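Local coordinates for protein E3 ubiquitin ligase RavN (Legionella pneumophila, PDB 5MIY) that acts as an E3 ubiquitin ligase of the pathogen, probably promoting transfer of ubiquitin to target proteins, at residues A[26-31]-A[36-41]; A[87-92]-A[98-103]. All blocks are in the same frame, centred on the assembly; numbering follows the deposited sequence.

Interaction 1. Residues A[26-31]-A[36-41]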
ATOM      1  N   VAL A  26       0.266  -4.489  -2.469  1.00 39.00           N
ATOM      2  CA  VAL A  26      -0.711  -4.258  -1.415  1.00 39.59           C
ATOM      3  C   VAL A  26      -0.015  -4.372  -0.064  1.00 42.15           C
ATOM      4  O   VAL A  26       0.827  -5.254   0.142  1.00 44.63           O
ATOM      5  CB  VAL A  26      -1.896  -5.249  -1.515  1.00 36.90           C
ATOM      6  CG1 VAL A  26      -2.931  -4.925  -0.467  1.00 37.98           C
ATOM      7  CG2 VAL A  26      -2.520  -5.182  -2.913  1.00 37.28           C
ATOM      8  N   TYR A  27      -0.362  -3.468   0.850  1.00 42.22           N
ATOM      9  CA  TYR A  27       0.210  -3.463   2.190  1.00 40.57           C
ATOM     10  C   TYR A  27      -0.704  -2.674   3.117  1.00 44.23           C
ATOM     11  O   TYR A  27      -1.581  -1.928   2.669  1.00 45.66           O
ATOM     12  CB  TYR A  27       1.634  -2.880   2.207  1.00 36.29           C
ATOM     13  CG  TYR A  27       1.795  -1.500   1.566  1.00 38.33           C
ATOM     14  CD1 TYR A  27       1.578  -0.332   2.296  1.00 39.48           C
ATOM     15  CD2 TYR A  27       2.182  -1.373   0.232  1.00 38.24           C
ATOM     16  CE1 TYR A  27       1.732   0.930   1.712  1.00 38.86           C
ATOM     17  CE2 TYR A  27       2.347  -0.117  -0.358  1.00 39.21           C
ATOM     18  CZ  TYR A  27       2.112   1.028   0.377  1.00 40.38           C
ATOM     19  OH  TYR A  27       2.270   2.265  -0.230  1.00 40.74           O
ATOM     20  N   LEU A  28      -0.474  -2.852   4.417  1.00 44.33           N
ATOM     21  CA  LEU A  28      -1.176  -2.139   5.473  1.00 44.62           C
ATOM     22  C   LEU A  28      -0.267  -1.085   6.093  1.00 45.68           C
ATOM     23  O   LEU A  28       0.928  -1.324   6.294  1.00 46.15           O
ATOM     24  CB  LEU A  28      -1.636  -3.119   6.560  1.00 46.37           C
ATOM     25  CG  LEU A  28      -2.822  -2.727   7.429  1.00 50.23           C
ATOM     26  CD1 LEU A  28      -4.111  -2.938   6.648  1.00 52.67           C
ATOM     27  CD2 LEU A  28      -2.821  -3.559   8.722  1.00 51.10           C
ATOM     28  N   VAL A  29      -0.830   0.086   6.393  1.00 46.50           N
ATOM     29  CA  VAL A  29      -0.137   1.069   7.213  1.00 49.30           C
ATOM     30  C   VAL A  29      -1.021   1.406   8.409  1.00 55.52           C
ATOM     31  O   VAL A  29      -2.241   1.220   8.388  1.00 57.08           O
ATOM     32  CB  VAL A  29       0.248   2.352   6.436  1.00 46.73           C
ATOM     33  CG1 VAL A  29       1.133   2.010   5.229  1.00 42.09           C
ATOM     34  CG2 VAL A  29      -0.991   3.129   6.013  1.00 45.27           C
ATOM     35  N   LYS A  30      -0.377   1.886   9.470  1.00 57.29           N
ATOM     36  CA  LYS A  30      -1.048   2.294  10.699  1.00 58.77           C
ATOM     37  C   LYS A  30      -1.227   3.807  10.676  1.00 61.84           C
ATOM     38  O   LYS A  30      -0.256   4.540  10.476  1.00 63.65           O
ATOM     39  CB  LYS A  30      -0.225   1.872  11.920  1.00 60.22           C
ATOM     40  CG  LYS A  30      -0.894   2.071  13.286  1.00 63.28           C
ATOM     41  CD  LYS A  30      -0.108   1.340  14.379  1.00 65.70           C
ATOM     42  CE  LYS A  30      -0.804   1.386  15.736  1.00 68.03           C
ATOM     43  NZ  LYS A  30      -0.153   0.471  16.716  1.00 68.94           N
ATOM     44  N   ILE A  31      -2.460   4.275  10.861  1.00 63.39           N
ATOM     45  CA  ILE A  31      -2.746   5.706  10.854  1.00 66.96           C
ATOM     46  C   ILE A  31      -3.231   6.213  12.200  1.00 72.52           C
ATOM     47  O   ILE A  31      -3.527   7.406  12.330  1.00 71.74           O
ATOM     48  CB  ILE A  31      -3.755   6.081   9.749  1.00 65.73           C
ATOM     49  CG1 ILE A  31      -5.144   5.544  10.089  1.00 65.80           C
ATOM     50  CG2 ILE A  31      -3.285   5.572   8.386  1.00 65.38           C
ATOM     51  CD1 ILE A  31      -6.236   6.148   9.239  1.00 65.04           C
ATOM     52  N   PHE A  36      -5.958   1.076  11.069  1.00 66.72           N
ATOM     53  CA  PHE A  36      -5.063   0.679   9.994  1.00 61.99           C
ATOM     54  C   PHE A  36      -5.739   0.909   8.649  1.00 58.94           C
ATOM     55  O   PHE A  36      -6.968   0.896   8.544  1.00 58.61           O
ATOM     56  CB  PHE A  36      -4.644  -0.791  10.141  1.00 59.92           C
ATOM     57  CG  PHE A  36      -3.969  -1.097  11.450  1.00 59.43           C
ATOM     58  CD1 PHE A  36      -4.715  -1.412  12.576  1.00 59.25           C
ATOM     59  CD2 PHE A  36      -2.589  -1.053  11.560  1.00 60.19           C
ATOM     60  CE1 PHE A  36      -4.097  -1.685  13.782  1.00 60.50           C
ATOM     61  CE2 PHE A  36      -1.963  -1.322  12.765  1.00 60.00           C
ATOM     62  CZ  PHE A  36      -2.721  -1.638  13.879  1.00 60.95           C
ATOM     63  N   SER A  37      -4.929   1.123   7.617  1.00 58.17           N
ATOM     64  CA  SER A  37      -5.450   1.406   6.288  1.00 55.62           C
ATOM     65  C   SER A  37      -4.805   0.479   5.268  1.00 54.71           C
ATOM     66  O   SER A  37      -3.591   0.250   5.295  1.00 53.66           O
ATOM     67  CB  SER A  37      -5.212   2.868   5.898  1.00 56.68           C
ATOM     68  OG  SER A  37      -5.709   3.132   4.599  1.00 58.36           O
ATOM     69  N   ILE A  38      -5.623  -0.046   4.363  1.00 51.97           N
ATOM     70  CA  ILE A  38      -5.141  -0.884   3.273  1.00 50.76           C
ATOM     71  C   ILE A  38      -4.760   0.004   2.089  1.00 49.81           C
ATOM     72  O   ILE A  38      -5.550   0.846   1.644  1.00 52.69           O
ATOM     73  CB  ILE A  38      -6.200  -1.931   2.883  1.00 52.47           C
ATOM     74  CG1 ILE A  38      -5.585  -2.998   1.983  1.00 53.63           C
ATOM     75  CG2 ILE A  38      -7.431  -1.281   2.267  1.00 54.90           C
ATOM     76  CD1 ILE A  38      -4.673  -3.950   2.751  1.00 58.15           C
ATOM     77  N   LYS A  39      -3.534  -0.159   1.594  1.00 46.28           N
ATOM     78  CA  LYS A  39      -3.029   0.643   0.489  1.00 42.43           C
ATOM     79  C   LYS A  39      -2.683  -0.250  -0.694  1.00 42.19           C
ATOM     80  O   LYS A  39      -2.252  -1.394  -0.526  1.00 43.74           O
ATOM     81  CB  LYS A  39      -1.785   1.449   0.899  1.00 42.59           C
ATOM     82  CG  LYS A  39      -2.005   2.349   2.104  1.00 44.49           C
ATOM     83  CD  LYS A  39      -3.080   3.398   1.828  1.00 46.02           C
ATOM     84  CE  LYS A  39      -3.176   4.388   2.977  1.00 46.98           C
ATOM     85  NZ  LYS A  39      -4.143   5.491   2.718  1.00 47.80           N
ATOM     86  N   ALA A  40      -2.870   0.283  -1.896  1.00 41.17           N
ATOM     87  CA  ALA A  40      -2.509  -0.418  -3.119  1.00 40.74           C
ATOM     88  C   ALA A  40      -1.812   0.559  -4.055  1.00 40.76           C
ATOM     89  O   ALA A  40      -2.304   1.673  -4.264  1.00 43.24           O
ATOM     90  CB  ALA A  40      -3.741  -1.019  -3.793  1.00 41.49           C
ATOM     91  N   ILE A  41      -0.668   0.152  -4.608  1.00 36.50           N
ATOM     92  CA  ILE A  41       0.087   0.989  -5.543  1.00 36.60           C
ATOM     93  C   ILE A  41       0.525   0.140  -6.730  1.00 38.11           C
ATOM     94  O   ILE A  41       0.669  -1.084  -6.626  1.00 38.70           O
ATOM     95  CB  ILE A  41       1.304   1.673  -4.868  1.00 36.13           C
ATOM     96  CG1 ILE A  41       2.360   0.650  -4.426  1.00 37.39           C
ATOM     97  CG2 ILE A  41       0.850   2.521  -3.683  1.00 35.50           C
ATOM     98  CD1 ILE A  41       3.549   1.281  -3.671  1.00 36.39           C
TER
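Y27 and K39 face each other as a hydrogen-bonded pair in the antiparallel hairpin of 26-31 and 36-41. The backbone evidence is two pairs of reciprocal bonds. K39 N gives a 2.8 Å bond to Y27 O, while Y27 N returns one to K39 O. V29 and S37 repeat the pattern: S37 N meets V29 O at 2.8 Å. V26-A40, L28-I38 and K30-F36 are the intervening non-hydrogen-bonded pairs, and the CA of V26 and that of L28 make CA-H...O contacts to K39 O and S37 O.

The aromatic contacts fall on both faces of the sheet. On the face of Y27, V29, S37 and K39, chi1 of 53° puts Y27 CG between the backbone N and the carbonyl carbon, and the ring's end comes nearer the partner strand. K39 CB then lies over one ring face, 4.1 Å from the Y27 centroid, as a CH-pi contact, and I41 CD1 meets the ring edge 3.8 Å from Y27 CE2. Y27 OH is hydrogen-bonded to D51 OD1. On the other face, the extended K30 chain runs obliquely past the F36 ring, its CG 3.6 Å from F36 CE2, before its amine reaches D101 in a salt bridge.

Aliphatic packing completes that second face. L28 CD2 touches F36 CB at 3.6 Å, and I38 CD1 reaches V26 CG1 at 3.8 Å.

Within the four-stranded antiparallel sheet, 35-41 is an outermost strand, and 25-32 has strand 58-61 on its other side, with backbone hydrogen bonds between V26 and I62 and between L28 and W60. Helix 89-96 covers the face bearing L28, F36 and I38.

Interaction 2. Residues A[87-92]-A[98-103]; sequences ISKDQV and VDPDKT
D99, whose carboxylate lies against the K89 chain, has a backbone oxygen gripped by two donors. T103 OG1 donates to D99 O at 2.8 Å, lying 37° out of the carbonyl plane, and K102 N reaches D99 O from the opposite face at 3.2 Å. The same residue binds through its side chain: K102 NZ forms a 2.7 Å salt bridge to D99 OD2. These bonds tie the 98-103 turn, with its short 3-10 piece, to itself.

Across the contact, the K89 chain runs out straight and then kinks at chi3 (57°), which carries NZ to D101 OD2 in a 3.1 Å salt bridge on that oxygen's anti lone pair, the two side chains crossing at about a right angle. D101 OD1 is taken up by K30. On the way K89 CD passes 3.3 Å from D99 OD1, but its ammonium does not touch that oxygen.

Apart from these polar groups, V92 CG1 packs on P100 CD at 3.9 Å. The same methyl covers V98 O, a buried carbonyl that has no hydrogen-bond partner in the model.

The helix start is itself fixed by a capping box. Q91 N donates to S88 OG at 3.0 Å and an N-H...O angle of 173°, while S88 N bonds back to Q91 OE1.

K102 thus pairs with D99, and K89 and K30 both pair with D101. K89 NZ and K102 NZ lie 5.6 Å apart, and the carboxylates probably offset their repulsion, while the V92-P100 packing supplies the apolar part of the contact.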
ATOM      1  N   ILE A  87      -9.553   0.419   9.280  1.00 63.40           N
ATOM      2  CA  ILE A  87     -10.093  -0.786   9.896  1.00 64.67           C
ATOM      3  C   ILE A  87      -9.334  -1.081  11.182  1.00 63.53           C
ATOM      4  O   ILE A  87      -8.154  -0.747  11.328  1.00 65.19           O
ATOM      5  CB  ILE A  87     -10.051  -2.004   8.942  1.00 65.59           C
ATOM      6  CG1 ILE A  87      -8.613  -2.432   8.658  1.00 64.35           C
ATOM      7  CG2 ILE A  87     -10.782  -1.696   7.641  1.00 65.82           C
ATOM      8  CD1 ILE A  87      -8.526  -3.662   7.781  1.00 65.46           C
ATOM      9  N   SER A  88     -10.032  -1.716  12.120  1.00 60.22           N
ATOM     10  CA  SER A  88      -9.484  -2.025  13.430  1.00 60.35           C
ATOM     11  C   SER A  88      -8.493  -3.181  13.350  1.00 60.59           C
ATOM     12  O   SER A  88      -8.457  -3.937  12.375  1.00 62.00           O
ATOM     13  CB  SER A  88     -10.606  -2.398  14.396  1.00 60.98           C
ATOM     14  OG  SER A  88     -11.038  -3.727  14.141  1.00 62.97           O
ATOM     15  N   LYS A  89      -7.696  -3.325  14.415  1.00 59.62           N
ATOM     16  CA  LYS A  89      -6.764  -4.446  14.499  1.00 61.05           C
ATOM     17  C   LYS A  89      -7.500  -5.779  14.433  1.00 61.09           C
ATOM     18  O   LYS A  89      -7.018  -6.732  13.810  1.00 59.41           O
ATOM     19  CB  LYS A  89      -5.942  -4.352  15.787  1.00 64.97           C
ATOM     20  CG  LYS A  89      -5.140  -5.602  16.117  1.00 68.59           C
ATOM     21  CD  LYS A  89      -4.197  -5.362  17.289  1.00 73.93           C
ATOM     22  CE  LYS A  89      -4.948  -4.882  18.520  1.00 77.17           C
ATOM     23  NZ  LYS A  89      -4.021  -4.409  19.592  1.00 78.48           N
ATOM     24  N   ASP A  90      -8.667  -5.866  15.079  1.00 63.57           N
ATOM     25  CA  ASP A  90      -9.463  -7.086  15.010  1.00 66.54           C
ATOM     26  C   ASP A  90      -9.884  -7.371  13.576  1.00 64.69           C
ATOM     27  O   ASP A  90      -9.743  -8.499  13.086  1.00 63.99           O
ATOM     28  CB  ASP A  90     -10.691  -6.969  15.917  1.00 69.34           C
ATOM     29  CG  ASP A  90     -10.372  -7.252  17.374  1.00 73.37           C
ATOM     30  OD1 ASP A  90      -9.454  -8.060  17.639  1.00 73.48           O
ATOM     31  OD2 ASP A  90     -11.041  -6.666  18.254  1.00 73.75           O
ATOM     32  N   GLN A  91     -10.392  -6.348  12.884  1.00 63.53           N
ATOM     33  CA  GLN A  91     -10.746  -6.507  11.477  1.00 60.88           C
ATOM     34  C   GLN A  91      -9.534  -6.905  10.642  1.00 58.57           C
ATOM     35  O   GLN A  91      -9.650  -7.734   9.729  1.00 59.71           O
ATOM     36  CB  GLN A  91     -11.377  -5.220  10.946  1.00 61.44           C
ATOM     37  CG  GLN A  91     -12.781  -4.968  11.485  1.00 64.40           C
ATOM     38  CD  GLN A  91     -13.262  -3.551  11.232  1.00 69.21           C
ATOM     39  OE1 GLN A  91     -12.461  -2.624  11.114  1.00 71.40           O
ATOM     40  NE2 GLN A  91     -14.578  -3.377  11.152  1.00 70.94           N
ATOM     41  N   VAL A  92      -8.360  -6.333  10.939  1.00 55.05           N
ATOM     42  CA  VAL A  92      -7.148  -6.734  10.227  1.00 54.57           C
ATOM     43  C   VAL A  92      -6.887  -8.221  10.427  1.00 56.34           C
ATOM     44  O   VAL A  92      -6.562  -8.947   9.479  1.00 58.09           O
ATOM     45  CB  VAL A  92      -5.936  -5.893  10.680  1.00 52.63           C
ATOM     46  CG1 VAL A  92      -4.659  -6.479  10.114  1.00 51.54           C
ATOM     47  CG2 VAL A  92      -6.090  -4.443  10.263  1.00 50.87           C
ATOM     48  N   VAL A  98      -3.256 -11.292  10.140  1.00 59.58           N
ATOM     49  CA  VAL A  98      -2.050 -10.662  10.664  1.00 59.45           C
ATOM     50  C   VAL A  98      -2.436  -9.823  11.870  1.00 61.58           C
ATOM     51  O   VAL A  98      -3.347  -8.992  11.782  1.00 62.20           O
ATOM     52  CB  VAL A  98      -1.348  -9.769   9.619  1.00 56.68           C
ATOM     53  CG1 VAL A  98      -0.060  -9.197  10.204  1.00 55.90           C
ATOM     54  CG2 VAL A  98      -1.065 -10.539   8.338  1.00 57.60           C
ATOM     55  N   ASP A  99      -1.755 -10.038  12.998  1.00 60.09           N
ATOM     56  CA  ASP A  99      -1.827  -9.093  14.100  1.00 60.62           C
ATOM     57  C   ASP A  99      -0.699  -8.092  13.909  1.00 57.98           C
ATOM     58  O   ASP A  99       0.469  -8.451  14.124  1.00 54.40           O
ATOM     59  CB  ASP A  99      -1.706  -9.788  15.451  1.00 61.87           C
ATOM     60  CG  ASP A  99      -2.076  -8.871  16.617  1.00 69.11           C
ATOM     61  OD1 ASP A  99      -1.972  -7.631  16.475  1.00 69.92           O
ATOM     62  OD2 ASP A  99      -2.479  -9.386  17.681  1.00 70.08           O
ATOM     63  N   PRO A 100      -0.982  -6.854  13.503  1.00 61.36           N
ATOM     64  CA  PRO A 100       0.111  -5.906  13.242  1.00 62.26           C
ATOM     65  C   PRO A 100       0.828  -5.457  14.503  1.00 66.21           C
ATOM     66  O   PRO A 100       2.040  -5.215  14.458  1.00 64.28           O
ATOM     67  CB  PRO A 100      -0.600  -4.738  12.545  1.00 62.25           C
ATOM     68  CG  PRO A 100      -2.010  -4.818  13.034  1.00 61.93           C
ATOM     69  CD  PRO A 100      -2.308  -6.267  13.243  1.00 61.04           C
ATOM     70  N   ASP A 101       0.121  -5.347  15.630  1.00 67.67           N
ATOM     71  CA  ASP A 101       0.773  -4.953  16.873  1.00 69.66           C
ATOM     72  C   ASP A 101       1.601  -6.078  17.482  1.00 66.42           C
ATOM     73  O   ASP A 101       2.284  -5.840  18.482  1.00 68.08           O
ATOM     74  CB  ASP A 101      -0.267  -4.453  17.880  1.00 74.28           C
ATOM     75  CG  ASP A 101      -0.848  -3.097  17.494  1.00 80.97           C
ATOM     76  OD1 ASP A 101      -0.210  -2.379  16.687  1.00 85.24           O
ATOM     77  OD2 ASP A 101      -1.943  -2.749  17.988  1.00 81.11           O
ATOM     78  N   LYS A 102       1.565  -7.281  16.902  1.00 59.19           N
ATOM     79  CA  LYS A 102       2.445  -8.374  17.292  1.00 59.76           C
ATOM     80  C   LYS A 102       3.291  -8.891  16.130  1.00 58.57           C
ATOM     81  O   LYS A 102       3.894  -9.965  16.243  1.00 59.22           O
ATOM     82  CB  LYS A 102       1.628  -9.521  17.900  1.00 64.93           C
ATOM     83  CG  LYS A 102       0.574  -9.060  18.906  1.00 69.94           C
ATOM     84  CD  LYS A 102       0.673  -9.806  20.236  1.00 72.50           C
ATOM     85  CE  LYS A 102      -0.539  -9.506  21.113  1.00 73.99           C
ATOM     86  NZ  LYS A 102      -1.803  -9.518  20.306  1.00 74.37           N
ATOM     87  N   THR A 103       3.367  -8.157  15.020  1.00 57.51           N
ATOM     88  CA  THR A 103       4.205  -8.538  13.892  1.00 56.53           C
ATOM     89  C   THR A 103       5.092  -7.356  13.535  1.00 54.60           C
ATOM     90  O   THR A 103       4.621  -6.218  13.489  1.00 56.10           O
ATOM     91  CB  THR A 103       3.364  -8.956  12.675  1.00 58.30           C
ATOM     92  OG1 THR A 103       2.486 -10.028  13.045  1.00 58.94           O
ATOM     93  CG2 THR A 103       4.256  -9.420  11.515  1.00 58.40           C
TER

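Interaction 1 is closed along the chain before interaction 2 opens, and their centres lie about 12 Å apart: the hairpin's centre is about 4 Å from that of the whole chain, that of the helix-start contact about 15 Å from it. They nevertheless touch directly. F36 O and I87 N are 2.7 Å apart, a probable hydrogen bond that joins the edge strand 35-41 to the segment leading into helix 89-96. F36 CZ meets P100 CG at 3.4 Å, and L28 CD2 meets V92 CG2 at 3.7 Å. One face of the sheet is covered by helix 89-96 and the loop after it, so all three pack as one body, followed by the C-terminal helix 111-125.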